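Biofilm-associated surface protein (Staphylococcus aureus, PDB 7C7U) is a cell wall-anchored surface protein that promotes biofilm formation, probably by switching in a calcium-dependent way to functional amyloid. Local coordinates at residues S525-D530 against Q535-G540. Residues are numbered along the deposited sequence; the frame is centred on the assembly and turned at random.
Sequences SINPVD and QIVVNG
Ile526 and Ile536 lie alongside each other and point the same way, their CG2 methyls meeting at 3.6 Å. Val529 comes in across Ile536 at about a right angle, CG2 to CG2 at 3.9 Å, while Val538 flanks Ile526 more loosely. This apolar face backs a short antiparallel beta hairpin. Ser525 and Asn539 form a hydrogen-bonded pair, each backbone N donating to the other's O; Ile526 and Val538 form the non-hydrogen-bonded pair that follows. The pairing is prolonged by a nearly straight bond of 2.9 Å from Asn527 N to Val537 O (172° at the hydrogen).

The face of Ser525 and Asn539 carries a polar cluster centred on the Asn539 amide, with Val537 packed beside it. With CG set beside the backbone N (chi1 -47°), Asn539 ND2 reaches back across the hairpin and gives one bond to Ser525 OG at 3.1 Å and another to Asn527 OD1 at 2.8 Å. Both acceptors lie in the Asn539 amide plane, which should fix its rotation, although ND2 sits above the carbonyl plane of Asn527. A water bridges Asn527 ND2 to Asn539 OD1, and ND2 of Asn527 also rests against Val537 CG1.

Strand 525-526 edges a three-stranded antiparallel sheet whose middle strand, 535-539, pairs with 567-571. Its isoleucines pack on Leu582 of the four-stranded sheet containing 581-588, a two-sheet beta sandwich consistent with an Ig-like domain; its asparagines meet strand 447-451 of the preceding seven-stranded sheet, placing the polar cluster between the units.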
loop_
_atom_site.group_PDB
_atom_site.type_symbol
_atom_site.label_atom_id
_atom_site.label_comp_id
_atom_site.label_asym_id
_atom_site.label_seq_id
_atom_site.Cartn_x
_atom_site.Cartn_y
_atom_site.Cartn_z
ATOM N N SER A 525 17.418 25.757 23.549
ATOM C CA SER A 525 17.265 24.816 22.438
ATOM C C SER A 525 16.651 25.539 21.245
ATOM O O SER A 525 16.048 26.606 21.384
ATOM C CB SER A 525 16.407 23.594 22.814
ATOM O OG SER A 525 15.076 23.964 23.155
ATOM N N ILE A 526 16.833 24.952 20.059
ATOM C CA ILE A 526 16.317 25.496 18.805
ATOM C C ILE A 526 15.326 24.501 18.218
ATOM O O ILE A 526 15.626 23.306 18.126
ATOM C CB ILE A 526 17.452 25.780 17.801
ATOM C CG1 ILE A 526 18.537 26.635 18.449
ATOM C CG2 ILE A 526 16.924 26.468 16.556
ATOM C CD1 ILE A 526 19.841 26.648 17.683
ATOM N N ASN A 527 14.150 24.986 17.826
ATOM C CA ASN A 527 13.199 24.120 17.146
ATOM C C ASN A 527 13.657 23.873 15.705
ATOM O O ASN A 527 14.389 24.686 15.135
ATOM C CB ASN A 527 11.798 24.733 17.149
ATOM C CG ASN A 527 11.149 24.712 18.520
ATOM O OD1 ASN A 527 11.664 24.104 19.462
ATOM N ND2 ASN A 527 9.992 25.355 18.629
ATOM N N PRO A 528 13.248 22.757 15.098
ATOM C CA PRO A 528 13.665 22.477 13.716
ATOM C C PRO A 528 13.335 23.638 12.781
ATOM O O PRO A 528 12.339 24.342 12.961
ATOM C CB PRO A 528 12.874 21.215 13.359
ATOM C CG PRO A 528 12.665 20.525 14.673
ATOM C CD PRO A 528 12.483 21.636 15.682
ATOM N N VAL A 529 14.217 23.867 11.807
ATOM C CA VAL A 529 14.104 24.981 10.872
ATOM C C VAL A 529 14.323 24.444 9.462
ATOM O O VAL A 529 15.295 23.722 9.220
ATOM C CB VAL A 529 15.129 26.093 11.188
ATOM C CG1 VAL A 529 15.027 27.219 10.170
ATOM C CG2 VAL A 529 14.952 26.626 12.618
ATOM N N ASP A 530 13.431 24.790 8.535
ATOM C CA ASP A 530 13.628 24.442 7.131
ATOM C C ASP A 530 13.799 25.709 6.298
ATOM O O ASP A 530 13.591 26.831 6.775
ATOM C CB ASP A 530 12.487 23.558 6.577
ATOM C CG ASP A 530 11.120 24.247 6.562
ATOM O OD1 ASP A 530 11.015 25.448 6.236
ATOM O OD2 ASP A 530 10.119 23.553 6.844
ATOM N N GLN A 535 11.507 32.348 10.401
ATOM C CA GLN A 535 11.690 32.579 11.826
ATOM C C GLN A 535 12.316 31.350 12.465
ATOM O O GLN A 535 12.094 30.219 12.023
ATOM C CB GLN A 535 10.376 32.942 12.537
ATOM C CG GLN A 535 9.353 31.825 12.596
ATOM C CD GLN A 535 8.052 32.279 13.222
ATOM O OE1 GLN A 535 7.983 33.353 13.823
ATOM N NE2 GLN A 535 7.009 31.466 13.081
ATOM N N ILE A 536 13.119 31.592 13.499
ATOM C CA ILE A 536 13.790 30.551 14.272
ATOM C C ILE A 536 13.240 30.607 15.694
ATOM O O ILE A 536 13.530 31.552 16.440
ATOM C CB ILE A 536 15.316 30.729 14.267
ATOM C CG1 ILE A 536 15.840 30.856 12.835
ATOM C CG2 ILE A 536 15.994 29.577 14.989
ATOM C CD1 ILE A 536 17.357 30.932 12.745
ATOM N N VAL A 537 12.456 29.599 16.075
ATOM C CA VAL A 537 11.893 29.530 17.420
ATOM C C VAL A 537 12.905 28.892 18.367
ATOM O O VAL A 537 13.470 27.830 18.071
ATOM C CB VAL A 537 10.571 28.747 17.419
ATOM C CG1 VAL A 537 9.916 28.817 18.803
ATOM C CG2 VAL A 537 9.634 29.277 16.336
ATOM N N VAL A 538 13.132 29.541 19.515
ATOM C CA VAL A 538 14.053 29.053 20.536
ATOM C C VAL A 538 13.309 28.912 21.860
ATOM O O VAL A 538 12.322 29.605 22.124
ATOM C CB VAL A 538 15.284 29.977 20.706
ATOM C CG1 VAL A 538 16.149 29.951 19.464
ATOM C CG2 VAL A 538 14.846 31.407 21.053
ATOM N N ASN A 539 13.799 27.992 22.691
ATOM C CA ASN A 539 13.264 27.714 24.021
ATOM C C ASN A 539 14.364 27.922 25.052
ATOM O O ASN A 539 15.524 27.575 24.811
ATOM C CB ASN A 539 12.724 26.280 24.119
ATOM C CG ASN A 539 11.844 25.912 22.942
ATOM O OD1 ASN A 539 10.726 26.398 22.823
ATOM N ND2 ASN A 539 12.361 25.073 22.049
ATOM N N GLY A 540 13.997 28.480 26.197
ATOM C CA GLY A 540 14.980 28.762 27.233
ATOM C C GLY A 540 14.303 29.396 28.422
ATOM O O GLY A 540 13.107 29.715 28.399
HETATM O O HOH W 1 8.816 25.491 21.241
#